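Local coordinates for protein peroxinectin A (Dictyostelium discoideum, PDB 6ERC) that is a secreted haem peroxidase that uses hydrogen peroxide to oxidise phenolic donors to their radicals, and also has iodide and thiocyanate peroxidase activity, at residues R28-I33 with N396-Q401; P343-L348 with S499-V504; Q408-I413 with K428-I433. All coordinates share one frame; numbering follows the deposited sequence.

Contact 1. Residues R28-I33 with N396-Q401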
loop_
_atom_site.group_PDB
_atom_site.type_symbol
_atom_site.label_atom_id
_atom_site.label_comp_id
_atom_site.label_asym_id
_atom_site.label_seq_id
_atom_site.Cartn_x
_atom_site.Cartn_y
_atom_site.Cartn_z
ATOM N N ARG A 28 7.065 -5.044 -16.076
ATOM C CA ARG A 28 8.052 -5.981 -15.557
ATOM C C ARG A 28 9.435 -5.354 -15.639
ATOM O O ARG A 28 9.840 -4.870 -16.700
ATOM C CB ARG A 28 8.033 -7.301 -16.338
ATOM C CG ARG A 28 6.754 -8.106 -16.198
ATOM C CD ARG A 28 6.758 -8.985 -14.957
ATOM N NE ARG A 28 5.542 -9.791 -14.882
ATOM C CZ ARG A 28 5.271 -10.665 -13.919
ATOM N NH1 ARG A 28 6.131 -10.864 -12.929
ATOM N NH2 ARG A 28 4.133 -11.341 -13.947
ATOM N N LEU A 29 10.152 -5.360 -14.516
ATOM C CA LEU A 29 11.576 -5.045 -14.548
ATOM C C LEU A 29 12.402 -6.258 -14.945
ATOM O O LEU A 29 13.482 -6.104 -15.527
ATOM C CB LEU A 29 12.041 -4.536 -13.184
ATOM C CG LEU A 29 11.257 -3.374 -12.573
ATOM C CD1 LEU A 29 11.873 -2.986 -11.239
ATOM C CD2 LEU A 29 11.215 -2.185 -13.519
ATOM N N ALA A 30 11.909 -7.459 -14.644
ATOM C CA ALA A 30 12.612 -8.700 -14.924
ATOM C C ALA A 30 11.635 -9.706 -15.515
ATOM O O ALA A 30 10.452 -9.719 -15.168
ATOM C CB ALA A 30 13.250 -9.272 -13.653
ATOM N N ASN A 31 12.137 -10.545 -16.415
ATOM C CA ASN A 31 11.292 -11.570 -17.009
ATOM C C ASN A 31 10.673 -12.432 -15.911
ATOM O O ASN A 31 11.364 -12.812 -14.961
ATOM C CB ASN A 31 12.096 -12.454 -17.964
ATOM C CG ASN A 31 12.417 -11.765 -19.268
ATOM O OD1 ASN A 31 11.646 -11.834 -20.224
ATOM N ND2 ASN A 31 13.561 -11.097 -19.318
ATOM N N PRO A 32 9.383 -12.745 -15.992
ATOM C CA PRO A 32 8.801 -13.691 -15.036
ATOM C C PRO A 32 9.086 -15.133 -15.423
ATOM O O PRO A 32 9.291 -15.460 -16.595
ATOM C CB PRO A 32 7.299 -13.387 -15.113
ATOM C CG PRO A 32 7.095 -12.862 -16.487
ATOM C CD PRO A 32 8.357 -12.135 -16.859
ATOM N N ILE A 33 9.110 -16.002 -14.411
ATOM C CA ILE A 33 9.175 -17.441 -14.640
ATOM C C ILE A 33 7.755 -17.948 -14.834
ATOM O O ILE A 33 6.792 -17.359 -14.333
ATOM C CB ILE A 33 9.889 -18.179 -13.487
ATOM C CG1 ILE A 33 9.208 -17.905 -12.144
ATOM C CG2 ILE A 33 11.352 -17.779 -13.430
ATOM C CD1 ILE A 33 9.686 -18.821 -11.028
ATOM N N ASN A 396 18.251 -14.536 -6.503
ATOM C CA ASN A 396 19.466 -14.284 -7.273
ATOM C C ASN A 396 19.161 -13.974 -8.734
ATOM O O ASN A 396 19.906 -13.222 -9.372
ATOM C CB ASN A 396 20.419 -15.477 -7.175
ATOM C CG ASN A 396 21.624 -15.195 -6.286
ATOM O OD1 ASN A 396 21.948 -14.042 -6.002
ATOM N ND2 ASN A 396 22.301 -16.253 -5.854
ATOM N N SER A 397 18.084 -14.539 -9.287
ATOM C CA SER A 397 17.711 -14.209 -10.659
ATOM C C SER A 397 17.262 -12.757 -10.769
ATOM O O SER A 397 17.615 -12.062 -11.729
ATOM C CB SER A 397 16.606 -15.145 -11.146
ATOM O OG SER A 397 16.247 -14.845 -12.485
ATOM N N LEU A 398 16.484 -12.281 -9.796
ATOM C CA LEU A 398 16.039 -10.892 -9.814
ATOM C C LEU A 398 17.227 -9.939 -9.766
ATOM O O LEU A 398 17.302 -8.982 -10.544
ATOM C CB LEU A 398 15.092 -10.633 -8.641
ATOM C CG LEU A 398 14.563 -9.206 -8.488
ATOM C CD1 LEU A 398 13.787 -8.783 -9.724
ATOM C CD2 LEU A 398 13.695 -9.097 -7.249
ATOM N N ARG A 399 18.170 -10.187 -8.853
ATOM C CA ARG A 399 19.342 -9.325 -8.740
ATOM C C ARG A 399 20.081 -9.224 -10.069
ATOM O O ARG A 399 20.431 -8.123 -10.516
ATOM C CB ARG A 399 20.271 -9.848 -7.642
ATOM C CG ARG A 399 19.751 -9.621 -6.232
ATOM C CD ARG A 399 20.708 -10.155 -5.175
ATOM N NE ARG A 399 22.010 -9.489 -5.209
ATOM C CZ ARG A 399 22.284 -8.330 -4.616
ATOM N NH1 ARG A 399 21.348 -7.682 -3.933
ATOM N NH2 ARG A 399 23.501 -7.813 -4.708
ATOM N N ARG A 400 20.325 -10.365 -10.719
ATOM C CA ARG A 400 20.992 -10.353 -12.017
ATOM C C ARG A 400 20.247 -9.457 -13.000
ATOM O O ARG A 400 20.853 -8.625 -13.686
ATOM C CB ARG A 400 21.102 -11.777 -12.572
ATOM C CG ARG A 400 22.064 -12.697 -11.822
ATOM C CD ARG A 400 22.280 -14.013 -12.587
ATOM N NE ARG A 400 23.060 -14.998 -11.831
ATOM C CZ ARG A 400 22.544 -15.992 -11.108
ATOM N NH1 ARG A 400 21.227 -16.162 -11.025
ATOM N NH2 ARG A 400 23.351 -16.825 -10.462
ATOM N N GLN A 401 18.924 -9.612 -13.080
ATOM C CA GLN A 401 18.134 -8.848 -14.035
ATOM C C GLN A 401 17.967 -7.389 -13.632
ATOM O O GLN A 401 17.499 -6.592 -14.451
ATOM C CB GLN A 401 16.765 -9.503 -14.216
ATOM C CG GLN A 401 16.846 -10.893 -14.825
ATOM C CD GLN A 401 15.494 -11.453 -15.211
ATOM O OE1 GLN A 401 14.870 -10.994 -16.168
ATOM N NE2 GLN A 401 15.032 -12.454 -14.471
HETATM O O HOH W 1 13.260 -14.873 -15.190
#
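The irregular backbone at Ala30 comes up against the last turn of the helix through 396-401, the CA atoms of Ala30 and Gln401 lying 5.6 Å apart. Gln401 does most of the work. With CG anti to its carbonyl carbon (chi1 -64°) and the chain extended beyond, the side chain runs past the methyl of Ala30 and brings its amide to the backbone of Asn31. OE1 of Gln401 accepts from Asn31 N at 2.8 Å, a bent bond whose donor is tilted 29° from the carbonyl plane. At the other end of the amide, NE2 of Gln401 donates to a water 3.1 Å away, and that water donates to Asn31 O. NE2 also makes a weak bond back to OG of Ser397, one turn earlier. These partners at both O and N are consistent with the modelled orientation of the amide.

Beside this polar bridge the packing is apolar: CB of Ala30 sits 3.6 Å from CB of Gln401 and 4.0 Å from CD1 of Leu398. Leu398 and Leu29 both continue onto Ile457 of helix 452-467, while Glu295 takes the backbone N-H groups of Leu29 and Ala30. The result is a glutamine side chain bridging both backbone polar groups of one residue, directly and through water, and so tying an N-terminal loop to a helix of the largely alpha-helical animal haem peroxidase fold.

Contact 2. Residues P343-L348 with S499-V504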
loop_
_atom_site.group_PDB
_atom_site.type_symbol
_atom_site.label_atom_id
_atom_site.label_comp_id
_atom_site.label_asym_id
_atom_site.label_seq_id
_atom_site.Cartn_x
_atom_site.Cartn_y
_atom_site.Cartn_z
ATOM N N PRO A 343 -7.259 10.716 19.013
ATOM C CA PRO A 343 -6.525 9.750 19.852
ATOM C C PRO A 343 -5.651 8.797 19.052
ATOM O O PRO A 343 -4.568 8.421 19.516
ATOM C CB PRO A 343 -7.648 9.011 20.594
ATOM C CG PRO A 343 -8.822 9.925 20.533
ATOM C CD PRO A 343 -8.713 10.636 19.226
ATOM N N LEU A 344 -6.096 8.388 17.864
ATOM C CA LEU A 344 -5.258 7.560 17.005
ATOM C C LEU A 344 -4.039 8.334 16.526
ATOM O O LEU A 344 -2.903 7.859 16.651
ATOM C CB LEU A 344 -6.067 7.053 15.812
ATOM C CG LEU A 344 -7.072 5.943 16.112
ATOM C CD1 LEU A 344 -8.062 5.816 14.969
ATOM C CD2 LEU A 344 -6.352 4.621 16.348
ATOM N N ILE A 345 -4.256 9.528 15.968
ATOM C CA ILE A 345 -3.149 10.314 15.431
ATOM C C ILE A 345 -2.054 10.464 16.475
ATOM O O ILE A 345 -0.864 10.315 16.176
ATOM C CB ILE A 345 -3.647 11.689 14.943
ATOM C CG1 ILE A 345 -4.729 11.541 13.865
ATOM C CG2 ILE A 345 -2.478 12.524 14.420
ATOM C CD1 ILE A 345 -4.264 10.884 12.584
ATOM N N ARG A 346 -2.434 10.765 17.717
ATOM C CA ARG A 346 -1.432 10.934 18.763
ATOM C C ARG A 346 -0.604 9.669 18.930
ATOM O O ARG A 346 0.622 9.734 19.064
ATOM C CB ARG A 346 -2.102 11.314 20.084
ATOM C CG ARG A 346 -2.719 12.703 20.105
ATOM C CD ARG A 346 -3.149 13.100 21.512
ATOM N NE ARG A 346 -4.022 14.274 21.519
ATOM C CZ ARG A 346 -5.352 14.234 21.482
ATOM N NH1 ARG A 346 -5.995 13.075 21.437
ATOM N NH2 ARG A 346 -6.048 15.361 21.489
ATOM N N GLY A 347 -1.256 8.505 18.919
ATOM C CA GLY A 347 -0.522 7.259 19.047
ATOM C C GLY A 347 0.356 6.969 17.843
ATOM O O GLY A 347 1.488 6.501 17.988
ATOM N N LEU A 348 -0.150 7.248 16.640
ATOM C CA LEU A 348 0.587 6.903 15.428
ATOM C C LEU A 348 1.910 7.655 15.339
ATOM O O LEU A 348 2.910 7.107 14.860
ATOM C CB LEU A 348 -0.268 7.194 14.195
ATOM C CG LEU A 348 -1.528 6.351 14.003
ATOM C CD1 LEU A 348 -2.307 6.867 12.804
ATOM C CD2 LEU A 348 -1.191 4.879 13.825
ATOM N N SER A 499 -8.455 18.851 16.308
ATOM C CA SER A 499 -8.853 19.678 17.438
ATOM C C SER A 499 -8.014 19.301 18.652
ATOM O O SER A 499 -8.042 18.147 19.094
ATOM C CB SER A 499 -10.341 19.500 17.738
ATOM O OG SER A 499 -10.702 20.155 18.942
ATOM N N ASN A 500 -7.273 20.272 19.186
ATOM C CA ASN A 500 -6.454 20.083 20.385
ATOM C C ASN A 500 -5.621 18.807 20.287
ATOM O O ASN A 500 -5.602 17.974 21.195
ATOM C CB ASN A 500 -7.326 20.067 21.642
ATOM C CG ASN A 500 -8.094 21.358 21.837
ATOM O OD1 ASN A 500 -9.315 21.349 21.991
ATOM N ND2 ASN A 500 -7.380 22.480 21.832
ATOM N N ILE A 501 -4.912 18.664 19.166
ATOM C CA ILE A 501 -4.158 17.441 18.921
ATOM C C ILE A 501 -2.999 17.305 19.900
ATOM O O ILE A 501 -2.560 16.186 20.199
ATOM C CB ILE A 501 -3.665 17.407 17.462
ATOM C CG1 ILE A 501 -3.018 16.057 17.137
ATOM C CG2 ILE A 501 -2.682 18.540 17.199
ATOM C CD1 ILE A 501 -3.975 14.889 17.181
ATOM N N GLY A 502 -2.481 18.418 20.407
ATOM C CA GLY A 502 -1.309 18.386 21.261
ATOM C C GLY A 502 -0.031 18.554 20.466
ATOM O O GLY A 502 -0.030 18.938 19.293
ATOM N N TYR A 503 1.085 18.251 21.124
ATOM C CA TYR A 503 2.379 18.414 20.476
ATOM C C TYR A 503 2.524 17.455 19.300
ATOM O O TYR A 503 2.174 16.274 19.386
ATOM C CB TYR A 503 3.525 18.188 21.458
ATOM C CG TYR A 503 4.861 18.203 20.754
ATOM C CD1 TYR A 503 5.429 19.398 20.334
ATOM C CD2 TYR A 503 5.537 17.023 20.476
ATOM C CE1 TYR A 503 6.642 19.421 19.674
ATOM C CE2 TYR A 503 6.751 17.035 19.816
ATOM C CZ TYR A 503 7.298 18.238 19.417
ATOM O OH TYR A 503 8.506 18.258 18.759
ATOM N N VAL A 504 3.062 17.974 18.199
ATOM C CA VAL A 504 3.278 17.205 16.980
ATOM C C VAL A 504 4.658 17.561 16.446
ATOM O O VAL A 504 4.923 18.729 16.137
ATOM C CB VAL A 504 2.204 17.494 15.917
ATOM C CG1 VAL A 504 2.486 16.716 14.639
ATOM C CG2 VAL A 504 0.825 17.155 16.455
#
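Arg346 and Ile501 slide past each other in opposite directions, so each side chain lies alongside the other rather than meeting it head-on. The arginine leaves its helix with CG anti to the carbonyl carbon and stays extended as far as NE, which carries the guanidinium to two successive carbonyls of the loop. NH2 of Arg346 donates to Asn500 O at 2.7 Å, and this oxygen lies at the edge of the guanidinium, only 8° out of its plane. NE of Arg346 donates to Ile501 O, also at 2.7 Å, but here the acceptor is tilted 31° from the guanidinium plane and the donor stands above the plane of the carbonyl. CD1 of Ile501 comes over one guanidinium face and is 3.9 Å from CG of Arg346.

The same methyl touches CB of Ile345 at 3.9 Å, the two isoleucines crossing at about a right angle; both also pack on Ile494 of helix 490-497. NH1 of Arg346 has a weak bond to Tyr315 O. An alanine in place of Arg346 would probably leave the oxygens of Asn500 and Ile501 without these donors and open a gap beside the Ile501 methyl. Across this contact the guanidinium meets neutral backbone oxygens, so the attraction is of a charge for carbonyl dipoles; the two bonds themselves use no side-chain atom of Asn500 or Ile501, while the Ile501 methyl adds apolar contact.

Contact 3. Residues Q408-I413 with K428-I433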
loop_
_atom_site.group_PDB
_atom_site.type_symbol
_atom_site.label_atom_id
_atom_site.label_comp_id
_atom_site.label_asym_id
_atom_site.label_seq_id
_atom_site.Cartn_x
_atom_site.Cartn_y
_atom_site.Cartn_z
ATOM N N GLN A 408 26.628 -15.530 -3.360
ATOM C CA GLN A 408 27.251 -16.842 -3.454
ATOM C C GLN A 408 26.979 -17.732 -2.253
ATOM O O GLN A 408 26.852 -18.946 -2.422
ATOM C CB GLN A 408 28.768 -16.697 -3.637
ATOM C CG GLN A 408 29.175 -16.136 -4.995
ATOM C CD GLN A 408 30.671 -16.246 -5.250
ATOM O OE1 GLN A 408 31.469 -16.344 -4.315
ATOM N NE2 GLN A 408 31.057 -16.241 -6.523
ATOM N N THR A 409 26.881 -17.169 -1.050
ATOM C CA THR A 409 26.579 -17.947 0.143
ATOM C C THR A 409 25.595 -17.177 1.010
ATOM O O THR A 409 25.260 -16.019 0.737
ATOM C CB THR A 409 27.845 -18.287 0.945
ATOM O OG1 THR A 409 27.479 -18.921 2.179
ATOM C CG2 THR A 409 28.659 -17.040 1.245
ATOM N N TRP A 410 25.135 -17.838 2.073
ATOM C CA TRP A 410 24.119 -17.239 2.932
ATOM C C TRP A 410 24.649 -15.987 3.614
ATOM O O TRP A 410 23.909 -15.015 3.809
ATOM C CB TRP A 410 23.645 -18.253 3.973
ATOM C CG TRP A 410 23.305 -19.596 3.403
ATOM C CD1 TRP A 410 24.109 -20.699 3.367
ATOM C CD2 TRP A 410 22.069 -19.983 2.785
ATOM N NE1 TRP A 410 23.453 -21.746 2.767
ATOM C CE2 TRP A 410 22.199 -21.333 2.400
ATOM C CE3 TRP A 410 20.868 -19.320 2.520
ATOM C CZ2 TRP A 410 21.174 -22.031 1.765
ATOM C CZ3 TRP A 410 19.851 -20.017 1.888
ATOM C CH2 TRP A 410 20.012 -21.356 1.520
ATOM N N SER A 411 25.933 -15.986 3.977
ATOM C CA SER A 411 26.498 -14.840 4.678
ATOM C C SER A 411 26.483 -13.588 3.811
ATOM O O SER A 411 26.461 -12.472 4.341
ATOM C CB SER A 411 27.925 -15.146 5.130
ATOM O OG SER A 411 28.781 -15.322 4.017
ATOM N N ASP A 412 26.501 -13.744 2.485
ATOM C CA ASP A 412 26.444 -12.572 1.619
ATOM C C ASP A 412 25.144 -11.805 1.810
ATOM O O ASP A 412 25.100 -10.591 1.583
ATOM C CB ASP A 412 26.602 -12.974 0.154
ATOM C CG ASP A 412 27.949 -13.603 -0.137
ATOM O OD1 ASP A 412 27.974 -14.782 -0.541
ATOM O OD2 ASP A 412 28.982 -12.923 0.046
ATOM N N ILE A 413 24.081 -12.490 2.232
ATOM C CA ILE A 413 22.798 -11.826 2.432
ATOM C C ILE A 413 22.765 -11.104 3.775
ATOM O O ILE A 413 22.244 -9.988 3.877
ATOM C CB ILE A 413 21.651 -12.846 2.310
ATOM C CG1 ILE A 413 21.688 -13.532 0.942
ATOM C CG2 ILE A 413 20.303 -12.158 2.508
ATOM C CD1 ILE A 413 20.813 -14.758 0.854
ATOM N N LYS A 428 17.275 -24.908 0.223
ATOM C CA LYS A 428 18.514 -25.669 0.150
ATOM C C LYS A 428 19.608 -24.936 -0.610
ATOM O O LYS A 428 20.788 -25.261 -0.438
ATOM C CB LYS A 428 18.258 -27.038 -0.497
ATOM C CG LYS A 428 17.886 -26.989 -1.968
ATOM C CD LYS A 428 17.349 -28.337 -2.436
ATOM C CE LYS A 428 17.097 -28.355 -3.940
ATOM N NZ LYS A 428 18.365 -28.340 -4.725
ATOM N N SER A 429 19.249 -23.949 -1.427
ATOM C CA SER A 429 20.221 -23.146 -2.155
ATOM C C SER A 429 19.815 -21.681 -2.095
ATOM O O SER A 429 18.636 -21.355 -1.940
ATOM C CB SER A 429 20.337 -23.594 -3.618
ATOM O OG SER A 429 21.202 -22.741 -4.344
ATOM N N VAL A 430 20.808 -20.797 -2.218
ATOM C CA VAL A 430 20.512 -19.368 -2.286
ATOM C C VAL A 430 19.716 -19.056 -3.544
ATOM O O VAL A 430 18.826 -18.198 -3.537
ATOM C CB VAL A 430 21.806 -18.534 -2.215
ATOM C CG1 VAL A 430 22.494 -18.722 -0.871
ATOM C CG2 VAL A 430 22.748 -18.876 -3.366
ATOM N N ASP A 431 20.013 -19.754 -4.641
ATOM C CA ASP A 431 19.286 -19.553 -5.888
ATOM C C ASP A 431 17.863 -20.099 -5.839
ATOM O O ASP A 431 17.150 -20.002 -6.845
ATOM C CB ASP A 431 20.054 -20.197 -7.041
ATOM C CG ASP A 431 21.372 -19.497 -7.325
ATOM O OD1 ASP A 431 21.346 -18.302 -7.688
ATOM O OD2 ASP A 431 22.436 -20.138 -7.178
ATOM N N ASP A 432 17.440 -20.677 -4.714
ATOM C CA ASP A 432 16.058 -21.089 -4.510
ATOM C C ASP A 432 15.276 -20.109 -3.649
ATOM O O ASP A 432 14.067 -20.291 -3.470
ATOM C CB ASP A 432 16.006 -22.476 -3.859
ATOM C CG ASP A 432 16.753 -23.524 -4.652
ATOM O OD1 ASP A 432 16.830 -23.394 -5.892
ATOM O OD2 ASP A 432 17.262 -24.482 -4.032
ATOM N N ILE A 433 15.931 -19.081 -3.108
ATOM C CA ILE A 433 15.262 -18.149 -2.210
ATOM C C ILE A 433 14.230 -17.340 -2.982
ATOM O O ILE A 433 14.489 -16.867 -4.096
ATOM C CB ILE A 433 16.291 -17.229 -1.529
ATOM C CG1 ILE A 433 17.319 -18.057 -0.750
ATOM C CG2 ILE A 433 15.594 -16.262 -0.591
ATOM C CD1 ILE A 433 18.485 -17.250 -0.210
#
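Trp410 lays one face of its indole against Val430, and this is the tight part of the contact. CG1 of Val430 is 3.9 Å from the centroid of the six-membered ring and 14° off the ring normal, a CH-pi arrangement. The first torsion of Trp410 sets CG beside its own backbone N, anti to the carbonyl carbon (chi1 -48°); the six-membered ring reaches the other segment. Two further groups come obliquely at the benzo ring: CD1 of Ile433 lies 3.7 Å from CZ3 of Trp410, and the backbone C of Ser429 stands 3.6 Å from CH2 of Trp410. Near the ring plane, at the edge, Lys428 O is 3.9 Å from CZ2 of Trp410. Ile433 also reaches tip to tip toward Ile413, their CD1 atoms 3.6 Å apart. No hydrogen bond spans the two segments, so van der Waals packing, largely apolar, carries the contact.

Two separate margins of the contact are looser and open to solvent, Gln408 at one and Lys428 at the other, their side chains starting away from the partner segment. Near Gln408 the packing thins to CG2 of Val430, 4.2 Å from Gln408 O. Polar groups here bond within their own segments instead. OD1 of Asp412 accepts from Thr409 N at 2.7 Å and, from above the carboxylate plane, from Gln408 N. Ser429 OG takes the N-H of Asp431 in an ST turn that leads into the 3-10 turn 430-432.

Leu423 and Lys424 of helix 417-426 also touch Trp410. The arrangement is local packing at the periphery of the peroxidase fold: a short, weakly bonded helix and a 3-10 turn flank helix 417-426 in sequence and pack against each other, with one tryptophan face covered by a valine.

Contacts 1 and 3 are neighbours, their centres 16 Å apart, and they touch: ND2 of Asn396, on the helix of contact 1, lies 2.9 Å from OD1 of Asp431 in contact 3, a probable hydrogen bond, while Val430 CG2 packs on the same asparagine. Through Asn396 the two contacts form a continuous region; the helices 395-401 and 410-413 also follow one another in sequence. Contact 2 stands apart, its centre 43 Å from that of contact 1 and 45 Å from that of contact 3, and it lies across the chain's centre from contact 1. None of the three lies at the haem or a metal site; the side chain of Leu29 is about 13 Å from the haem.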